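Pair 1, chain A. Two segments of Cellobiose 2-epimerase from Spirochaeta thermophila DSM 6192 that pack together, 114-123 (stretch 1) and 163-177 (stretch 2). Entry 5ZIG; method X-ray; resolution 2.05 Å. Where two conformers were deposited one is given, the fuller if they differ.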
# COMPACT_ATOMS: atom_id res chain seq x y z
N SER A 114 -4.05 -8.74 -19.86
CA SER A 114 -3.80 -7.33 -20.15
C SER A 114 -2.29 -7.10 -20.20
O SER A 114 -1.58 -7.27 -19.20
CB SER A 114 -4.48 -6.45 -19.11
OG SER A 114 -4.02 -5.11 -19.20
N ARG A 115 -1.78 -6.74 -21.37
CA ARG A 115 -0.35 -6.59 -21.60
C ARG A 115 0.16 -5.19 -21.35
O ARG A 115 1.35 -4.94 -21.50
CB ARG A 115 0.06 -7.07 -23.02
CG ARG A 115 -0.49 -8.46 -23.48
CD ARG A 115 -0.14 -8.84 -24.98
NE ARG A 115 -0.16 -10.29 -25.19
CZ ARG A 115 0.92 -11.06 -25.21
NH1 ARG A 115 2.09 -10.52 -24.94
NH2 ARG A 115 0.82 -12.36 -25.44
N VAL A 116 -0.72 -4.25 -21.00
CA VAL A 116 -0.30 -2.88 -20.69
C VAL A 116 0.60 -2.87 -19.46
O VAL A 116 0.44 -3.68 -18.54
CB VAL A 116 -1.55 -1.99 -20.51
CG1 VAL A 116 -1.27 -0.79 -19.62
CG2 VAL A 116 -2.08 -1.55 -21.89
N LYS A 117 1.59 -1.96 -19.47
CA LYS A 117 2.54 -1.78 -18.37
C LYS A 117 2.12 -0.57 -17.53
O LYS A 117 2.43 0.57 -17.86
CB LYS A 117 3.96 -1.58 -18.90
CG LYS A 117 4.32 -2.56 -19.97
CD LYS A 117 4.15 -3.99 -19.45
CE LYS A 117 5.47 -4.71 -19.33
NZ LYS A 117 6.03 -5.13 -20.66
N LYS A 118 1.43 -0.84 -16.43
CA LYS A 118 1.06 0.22 -15.50
C LYS A 118 2.19 0.42 -14.50
O LYS A 118 2.64 -0.53 -13.86
CB LYS A 118 -0.25 -0.11 -14.79
CG LYS A 118 -1.40 -0.40 -15.75
CD LYS A 118 -2.77 -0.12 -15.13
CE LYS A 118 -3.92 -0.57 -16.04
NZ LYS A 118 -5.22 0.04 -15.63
N LEU A 119 2.65 1.67 -14.37
CA LEU A 119 3.71 1.96 -13.41
C LEU A 119 3.27 1.58 -12.00
O LEU A 119 4.08 1.08 -11.21
CB LEU A 119 4.11 3.43 -13.49
CG LEU A 119 5.14 3.67 -14.59
CD1 LEU A 119 4.58 3.39 -16.00
CD2 LEU A 119 5.69 5.06 -14.48
N TYR A 120 2.00 1.78 -11.69
CA TYR A 120 1.47 1.36 -10.39
C TYR A 120 1.83 -0.08 -10.11
O TYR A 120 2.39 -0.40 -9.06
CB TYR A 120 -0.03 1.55 -10.36
CG TYR A 120 -0.63 1.25 -9.00
CD1 TYR A 120 -1.06 -0.03 -8.68
CD2 TYR A 120 -0.75 2.25 -8.05
CE1 TYR A 120 -1.61 -0.30 -7.44
CE2 TYR A 120 -1.31 1.98 -6.80
CZ TYR A 120 -1.74 0.71 -6.51
OH TYR A 120 -2.28 0.44 -5.26
N GLY A 121 1.53 -0.98 -11.05
CA GLY A 121 1.84 -2.38 -10.83
C GLY A 121 3.32 -2.71 -10.91
O GLY A 121 3.81 -3.55 -10.15
N ASN A 122 4.02 -2.10 -11.86
CA ASN A 122 5.46 -2.30 -11.92
C ASN A 122 6.16 -1.77 -10.67
O ASN A 122 7.17 -2.34 -10.23
CB ASN A 122 6.01 -1.65 -13.20
CG ASN A 122 5.75 -2.51 -14.43
OD1 ASN A 122 6.60 -3.30 -14.83
ND2 ASN A 122 4.56 -2.40 -15.01
N ALA A 123 5.64 -0.69 -10.07
CA ALA A 123 6.13 -0.24 -8.76
C ALA A 123 6.00 -1.34 -7.72
O ALA A 123 6.98 -1.73 -7.08
CB ALA A 123 5.36 1.00 -8.28
N GLY A 163 7.76 13.91 -12.40
CA GLY A 163 6.79 12.85 -12.15
C GLY A 163 6.86 11.78 -13.24
O GLY A 163 7.79 11.73 -14.03
N TYR A 164 5.83 10.93 -13.26
CA TYR A 164 5.77 9.72 -14.07
C TYR A 164 4.43 9.63 -14.81
O TYR A 164 3.37 9.92 -14.25
CB TYR A 164 5.95 8.41 -13.23
CG TYR A 164 7.25 8.35 -12.44
CD1 TYR A 164 8.29 7.52 -12.86
CD2 TYR A 164 7.43 9.10 -11.29
CE1 TYR A 164 9.47 7.48 -12.18
CE2 TYR A 164 8.62 9.05 -10.59
CZ TYR A 164 9.64 8.24 -11.05
OH TYR A 164 10.85 8.17 -10.39
N TYR A 165 4.50 9.22 -16.08
CA TYR A 165 3.29 8.85 -16.80
C TYR A 165 2.63 7.66 -16.12
O TYR A 165 3.29 6.80 -15.54
CB TYR A 165 3.63 8.52 -18.25
CG TYR A 165 4.22 9.71 -18.96
CD1 TYR A 165 3.40 10.72 -19.42
CD2 TYR A 165 5.60 9.85 -19.11
CE1 TYR A 165 3.92 11.83 -20.04
CE2 TYR A 165 6.13 10.96 -19.73
CZ TYR A 165 5.28 11.94 -20.20
OH TYR A 165 5.77 13.07 -20.84
N GLU A 166 1.30 7.62 -16.21
CA GLU A 166 0.53 6.58 -15.53
C GLU A 166 0.87 5.19 -16.06
O GLU A 166 1.06 4.25 -15.28
CB GLU A 166 -0.96 6.88 -15.70
CG GLU A 166 -1.89 5.93 -14.97
CD GLU A 166 -1.84 6.09 -13.47
OE1 GLU A 166 -1.42 7.16 -12.98
OE2 GLU A 166 -2.25 5.15 -12.77
N ALA A 167 0.95 5.04 -17.38
CA ALA A 167 1.01 3.70 -17.96
C ALA A 167 1.56 3.80 -19.37
O ALA A 167 1.62 4.87 -19.97
CB ALA A 167 -0.37 3.04 -17.95
N PHE A 168 2.00 2.65 -19.89
CA PHE A 168 2.56 2.56 -21.23
C PHE A 168 2.02 1.32 -21.93
O PHE A 168 1.58 0.35 -21.31
CB PHE A 168 4.10 2.51 -21.20
CG PHE A 168 4.74 3.83 -20.88
CD1 PHE A 168 4.90 4.24 -19.56
CD2 PHE A 168 5.18 4.66 -21.90
CE1 PHE A 168 5.49 5.47 -19.27
CE2 PHE A 168 5.76 5.89 -21.61
CZ PHE A 168 5.91 6.29 -20.30
N THR A 169 2.08 1.38 -23.27
CA THR A 169 1.83 0.23 -24.12
C THR A 169 2.84 -0.87 -23.82
O THR A 169 3.87 -0.66 -23.17
CB THR A 169 1.92 0.63 -25.59
OG1 THR A 169 3.09 1.44 -25.79
CG2 THR A 169 0.68 1.42 -26.02
N GLU A 170 2.55 -2.06 -24.35
CA GLU A 170 3.35 -3.23 -24.01
C GLU A 170 4.84 -2.99 -24.26
O GLU A 170 5.68 -3.30 -23.41
CB GLU A 170 2.84 -4.45 -24.80
CG GLU A 170 3.61 -5.72 -24.49
CD GLU A 170 3.12 -6.91 -25.29
OE1 GLU A 170 2.23 -6.73 -26.15
OE2 GLU A 170 3.64 -8.03 -25.05
N ASP A 171 5.18 -2.39 -25.41
CA ASP A 171 6.57 -2.16 -25.80
C ASP A 171 7.20 -0.95 -25.10
O ASP A 171 8.33 -0.60 -25.44
CB ASP A 171 6.68 -2.00 -27.33
CG ASP A 171 5.84 -0.84 -27.87
OD1 ASP A 171 5.51 0.09 -27.10
OD2 ASP A 171 5.52 -0.86 -29.07
N TRP A 172 6.48 -0.31 -24.18
CA TRP A 172 6.92 0.84 -23.38
C TRP A 172 7.16 2.08 -24.24
O TRP A 172 7.91 2.98 -23.84
CB TRP A 172 8.18 0.53 -22.57
CG TRP A 172 8.00 -0.35 -21.36
CD1 TRP A 172 8.21 -1.70 -21.30
CD2 TRP A 172 7.64 0.06 -20.03
NE1 TRP A 172 7.97 -2.16 -20.02
CE2 TRP A 172 7.64 -1.10 -19.22
CE3 TRP A 172 7.33 1.29 -19.43
CZ2 TRP A 172 7.31 -1.07 -17.86
CZ3 TRP A 172 7.01 1.32 -18.07
CH2 TRP A 172 7.00 0.14 -17.31
N SER A 173 6.53 2.16 -25.41
CA SER A 173 6.78 3.26 -26.34
C SER A 173 5.83 4.43 -26.17
O SER A 173 6.23 5.58 -26.40
CB SER A 173 6.67 2.76 -27.78
OG SER A 173 5.32 2.64 -28.19
N THR A 174 4.57 4.17 -25.82
CA THR A 174 3.49 5.14 -25.87
C THR A 174 2.86 5.30 -24.49
O THR A 174 2.30 4.33 -23.96
CB THR A 174 2.44 4.68 -26.89
OG1 THR A 174 3.03 4.62 -28.19
CG2 THR A 174 1.21 5.60 -26.89
N PRO A 175 2.94 6.48 -23.86
CA PRO A 175 2.26 6.64 -22.57
C PRO A 175 0.75 6.57 -22.74
O PRO A 175 0.19 7.00 -23.75
CB PRO A 175 2.72 8.03 -22.09
CG PRO A 175 3.23 8.73 -23.32
CD PRO A 175 3.73 7.66 -24.24
N LEU A 176 0.10 5.96 -21.76
CA LEU A 176 -1.34 5.85 -21.66
C LEU A 176 -1.81 6.55 -20.39
O LEU A 176 -1.19 6.38 -19.33
CB LEU A 176 -1.75 4.37 -21.64
CG LEU A 176 -1.58 3.62 -22.96
CD1 LEU A 176 -1.69 2.11 -22.78
CD2 LEU A 176 -2.61 4.13 -23.94
N PRO A 177 -2.87 7.35 -20.45
CA PRO A 177 -3.36 8.04 -19.25
C PRO A 177 -4.38 7.20 -18.49
O PRO A 177 -4.84 6.15 -18.94
CB PRO A 177 -4.00 9.31 -19.83
CG PRO A 177 -4.54 8.84 -21.19
CD PRO A 177 -3.57 7.80 -21.68
O HOH W 1 -0.40 3.04 -13.00

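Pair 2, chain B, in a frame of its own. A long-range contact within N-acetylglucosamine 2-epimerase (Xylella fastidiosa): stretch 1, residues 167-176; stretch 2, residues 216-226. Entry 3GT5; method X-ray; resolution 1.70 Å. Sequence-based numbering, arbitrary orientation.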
# COMPACT_ATOMS: atom_id res chain seq x y z
N THR B 167 8.97 -5.62 -20.33
CA THR B 167 10.41 -5.53 -19.99
C THR B 167 10.88 -6.77 -19.23
O THR B 167 10.10 -7.61 -18.78
CB THR B 167 10.71 -4.26 -19.16
OG1 THR B 167 10.24 -4.46 -17.82
CG2 THR B 167 10.04 -3.01 -19.78
N ARG B 168 12.19 -6.87 -19.02
CA ARG B 168 12.75 -7.98 -18.26
C ARG B 168 12.75 -7.76 -16.74
O ARG B 168 13.15 -8.64 -16.01
CB ARG B 168 14.18 -8.30 -18.71
CG ARG B 168 14.16 -9.09 -20.03
CD ARG B 168 15.56 -9.46 -20.52
NE ARG B 168 16.25 -8.24 -20.90
CZ ARG B 168 17.23 -7.65 -20.22
NH1 ARG B 168 17.75 -6.53 -20.69
NH2 ARG B 168 17.71 -8.16 -19.12
N TYR B 169 12.33 -6.58 -16.30
CA TYR B 169 12.37 -6.26 -14.87
C TYR B 169 11.35 -7.18 -14.14
O TYR B 169 10.22 -7.36 -14.62
CB TYR B 169 12.01 -4.81 -14.65
CG TYR B 169 11.85 -4.47 -13.19
CD1 TYR B 169 12.96 -4.25 -12.40
CD2 TYR B 169 10.60 -4.37 -12.60
CE1 TYR B 169 12.84 -3.97 -11.08
CE2 TYR B 169 10.48 -4.10 -11.26
CZ TYR B 169 11.58 -3.90 -10.49
OH TYR B 169 11.48 -3.63 -9.13
N ARG B 170 11.73 -7.72 -13.00
CA ARG B 170 10.79 -8.39 -12.13
C ARG B 170 10.91 -7.73 -10.73
O ARG B 170 12.04 -7.51 -10.22
CB ARG B 170 11.11 -9.87 -12.06
CG ARG B 170 11.02 -10.59 -13.42
CD ARG B 170 9.63 -10.66 -13.94
NE ARG B 170 9.62 -11.30 -15.26
CZ ARG B 170 9.70 -10.69 -16.43
NH1 ARG B 170 9.71 -9.36 -16.53
NH2 ARG B 170 9.70 -11.45 -17.53
N GLY B 171 9.76 -7.50 -10.09
CA GLY B 171 9.69 -6.67 -8.91
C GLY B 171 8.82 -7.28 -7.84
O GLY B 171 7.75 -7.84 -8.16
N GLN B 172 9.26 -7.19 -6.58
CA GLN B 172 8.47 -7.74 -5.48
C GLN B 172 7.25 -6.83 -5.21
O GLN B 172 6.20 -7.33 -4.75
CB GLN B 172 9.31 -8.01 -4.20
CG GLN B 172 9.56 -6.77 -3.32
CD GLN B 172 8.38 -6.47 -2.41
OE1 GLN B 172 7.75 -7.41 -1.93
NE2 GLN B 172 8.09 -5.19 -2.16
N ASN B 173 7.40 -5.51 -5.44
CA ASN B 173 6.42 -4.52 -4.96
C ASN B 173 5.04 -4.68 -5.59
O ASN B 173 4.02 -4.69 -4.87
CB ASN B 173 6.97 -3.11 -5.21
CG ASN B 173 6.39 -2.05 -4.29
OD1 ASN B 173 5.54 -2.31 -3.48
ND2 ASN B 173 6.92 -0.85 -4.39
N ALA B 174 4.97 -4.86 -6.90
CA ALA B 174 3.68 -5.11 -7.54
C ALA B 174 3.04 -6.43 -7.04
O ALA B 174 1.82 -6.50 -6.87
CB ALA B 174 3.79 -5.07 -9.08
N ASN B 175 3.85 -7.46 -6.79
CA ASN B 175 3.37 -8.74 -6.29
C ASN B 175 2.86 -8.63 -4.86
O ASN B 175 1.88 -9.28 -4.47
CB ASN B 175 4.47 -9.79 -6.47
CG ASN B 175 4.53 -10.25 -7.91
OD1 ASN B 175 3.69 -11.03 -8.33
ND2 ASN B 175 5.52 -9.74 -8.69
N MET B 176 3.53 -7.81 -4.06
CA MET B 176 3.11 -7.52 -2.68
C MET B 176 1.74 -6.82 -2.65
O MET B 176 0.82 -7.25 -1.92
CB MET B 176 4.16 -6.64 -1.98
CG MET B 176 3.95 -6.43 -0.49
SD MET B 176 5.07 -5.09 0.25
CE MET B 176 4.40 -3.77 -0.69
N LEU B 216 15.44 -11.71 3.99
CA LEU B 216 14.61 -10.52 3.81
C LEU B 216 14.24 -10.41 2.34
O LEU B 216 14.87 -11.03 1.50
CB LEU B 216 15.31 -9.25 4.27
CG LEU B 216 15.59 -9.13 5.77
CD1 LEU B 216 16.26 -7.76 6.01
CD2 LEU B 216 14.33 -9.25 6.61
N VAL B 217 13.20 -9.64 2.04
CA VAL B 217 12.70 -9.49 0.69
C VAL B 217 13.37 -8.29 0.00
O VAL B 217 13.15 -7.13 0.37
CB VAL B 217 11.16 -9.33 0.65
CG1 VAL B 217 10.64 -9.14 -0.78
CG2 VAL B 217 10.46 -10.52 1.37
N TRP B 218 14.20 -8.57 -0.99
CA TRP B 218 14.80 -7.56 -1.85
C TRP B 218 13.78 -7.13 -2.91
O TRP B 218 12.86 -7.91 -3.24
CB TRP B 218 16.06 -8.16 -2.50
CG TRP B 218 16.87 -7.21 -3.29
CD1 TRP B 218 16.93 -7.15 -4.66
CD2 TRP B 218 17.76 -6.19 -2.81
NE1 TRP B 218 17.78 -6.15 -5.05
CE2 TRP B 218 18.31 -5.55 -3.94
CE3 TRP B 218 18.16 -5.76 -1.52
CZ2 TRP B 218 19.22 -4.48 -3.85
CZ3 TRP B 218 19.07 -4.71 -1.41
CH2 TRP B 218 19.60 -4.09 -2.57
N GLU B 219 13.89 -5.92 -3.44
CA GLU B 219 12.87 -5.37 -4.33
C GLU B 219 12.97 -5.84 -5.77
O GLU B 219 11.95 -6.03 -6.43
CB GLU B 219 12.92 -3.86 -4.36
CG GLU B 219 12.63 -3.17 -3.04
CD GLU B 219 11.22 -3.35 -2.55
OE1 GLU B 219 10.26 -3.28 -3.36
OE2 GLU B 219 11.05 -3.59 -1.33
N HIS B 220 14.20 -5.97 -6.27
CA HIS B 220 14.46 -6.04 -7.72
C HIS B 220 15.11 -7.33 -8.19
O HIS B 220 16.00 -7.84 -7.56
CB HIS B 220 15.39 -4.91 -8.11
CG HIS B 220 14.97 -3.60 -7.55
ND1 HIS B 220 13.72 -3.08 -7.78
CD2 HIS B 220 15.62 -2.72 -6.76
CE1 HIS B 220 13.62 -1.90 -7.18
NE2 HIS B 220 14.76 -1.66 -6.55
N TYR B 221 14.60 -7.86 -9.29
CA TYR B 221 15.06 -9.13 -9.80
C TYR B 221 15.18 -9.12 -11.34
O TYR B 221 14.66 -8.27 -12.03
CB TYR B 221 14.10 -10.28 -9.39
CG TYR B 221 13.85 -10.35 -7.92
CD1 TYR B 221 14.58 -11.21 -7.09
CD2 TYR B 221 12.89 -9.52 -7.34
CE1 TYR B 221 14.34 -11.25 -5.69
CE2 TYR B 221 12.66 -9.55 -5.96
CZ TYR B 221 13.39 -10.42 -5.15
OH TYR B 221 13.17 -10.46 -3.77
N ASP B 222 15.92 -10.10 -11.86
CA ASP B 222 16.02 -10.28 -13.29
C ASP B 222 14.87 -11.16 -13.79
O ASP B 222 14.04 -11.59 -12.98
CB ASP B 222 17.42 -10.83 -13.69
CG ASP B 222 17.71 -12.26 -13.19
OD1 ASP B 222 16.82 -13.07 -12.85
OD2 ASP B 222 18.93 -12.61 -13.17
N MET B 223 14.87 -11.48 -15.08
CA MET B 223 13.79 -12.27 -15.68
C MET B 223 13.66 -13.71 -15.13
O MET B 223 12.60 -14.36 -15.29
CB MET B 223 13.98 -12.28 -17.21
CG MET B 223 15.08 -13.21 -17.74
SD MET B 223 15.17 -13.09 -19.57
CE MET B 223 13.58 -13.79 -20.00
N ARG B 224 14.71 -14.23 -14.52
CA ARG B 224 14.68 -15.55 -13.91
C ARG B 224 14.45 -15.48 -12.38
O ARG B 224 14.64 -16.44 -11.64
CB ARG B 224 15.98 -16.33 -14.26
CG ARG B 224 15.96 -16.86 -15.67
CD ARG B 224 17.27 -17.46 -16.02
NE ARG B 224 18.32 -16.47 -16.24
CZ ARG B 224 18.61 -15.90 -17.42
NH1 ARG B 224 19.62 -15.05 -17.51
NH2 ARG B 224 17.87 -16.13 -18.50
N TRP B 225 14.00 -14.32 -11.92
CA TRP B 225 13.78 -14.04 -10.53
C TRP B 225 15.01 -14.29 -9.64
O TRP B 225 14.89 -14.60 -8.47
CB TRP B 225 12.53 -14.75 -10.01
CG TRP B 225 11.27 -14.13 -10.52
CD1 TRP B 225 10.56 -14.50 -11.63
CD2 TRP B 225 10.59 -13.02 -9.95
NE1 TRP B 225 9.46 -13.68 -11.77
CE2 TRP B 225 9.44 -12.79 -10.73
CE3 TRP B 225 10.82 -12.21 -8.84
CZ2 TRP B 225 8.54 -11.75 -10.44
CZ3 TRP B 225 9.95 -11.21 -8.55
CH2 TRP B 225 8.82 -10.98 -9.35
N GLU B 226 16.19 -14.07 -10.20
CA GLU B 226 17.42 -13.95 -9.40
C GLU B 226 17.61 -12.47 -9.00
O GLU B 226 17.19 -11.57 -9.71
CB GLU B 226 18.64 -14.42 -10.21
CG GLU B 226 18.59 -15.91 -10.51
CD GLU B 226 18.48 -16.76 -9.28
OE1 GLU B 226 19.22 -16.53 -8.30
OE2 GLU B 226 17.64 -17.70 -9.25
O HOH W 2 17.16 -10.35 -17.14
O HOH W 3 9.55 -3.93 -7.00
O HOH W 4 10.47 -14.27 -16.67

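The sharpest difference between these two contacts lies at the position two residues after the hydrogen-bonded bridge pair, where pair 1 places a leucine and pair 2 a glutamine. In pair 1, L119(A) makes apolar contacts: its CD2 lies 3.6 Å from CB of Y164(A), and its CD1 lies 3.7 Å from CD1 of F168(A) and 3.8 Å from CZ3 of W172(A). In pair 2 the matching Q172(B) instead sends NE2 to OE1 of E219(B), a hydrogen bond of 3.1 Å, while its OE1 sits 3.6 Å from CG1 of V217(B). One pocket is filled by hydrocarbon, the other by an amide with a carboxylate to receive its proton.

The frame around this position is common to both, superposing with an RMSD of 0.8 Å. A short antiparallel bridge joins the stretches, and its hydrogen-bonded pair is K117(A) with F168(A) in pair 1 and R170(B) with Y221(B) in pair 2. N of K117(A) donates to O of F168(A) at 3.0 Å, and N of F168(A) returns the bond to O of K117(A) at 2.9 Å; the equivalent bonds run from N of R170(B) to O of Y221(B) at 3.1 Å and from N of Y221(B) to O of R170(B) at 2.7 Å. Next, N of L119(A) reaches O of E166(A) at 3.2 Å, as N of Q172(B) reaches O of E219(B) at 2.9 Å. These bonds use backbone atoms alone, and the same pattern accompanies leucine in one pair and glutamine in the other.

A type I turn follows in each second stretch and ends at a matched tryptophan, whose face receives the base of a long cationic side chain. CB of K117(A) lies 3.8 Å from the centroid of the W172(A) six-membered ring, and CB of R170(B) 3.5 Å from that of W225(B). The charged ends reach the matched carbonyl differently: NZ of K117(A) makes a weak 3.3 Å hydrogen bond to O of E170(A), whereas NH2 of R170(B) binds a water at 3.0 Å that donates to O of M223(B) at 2.5 Å, while NH1 of R170(B) bonds O of T167(B) at 2.9 Å.

Elsewhere chemistry is redistributed. R115(A) forms a salt bridge, NH1 to OE2 of E170(A) at 2.9 Å; the matched R168(B) faces M223(B), with CD 3.8 Å from SD. V116(A) packs CG1 4.3 Å from CB of A167(A), while in the matched pair OH of Y169(B) hydrogen-bonds ND1 of H220(B) at 2.7 Å. That tyrosine fits beside G171(B), where a CB would clash with CE2 of Y169(B); pair 1 has K118(A) there. The general principle is that the same backbone pairing can accompany different, locally matched side chains.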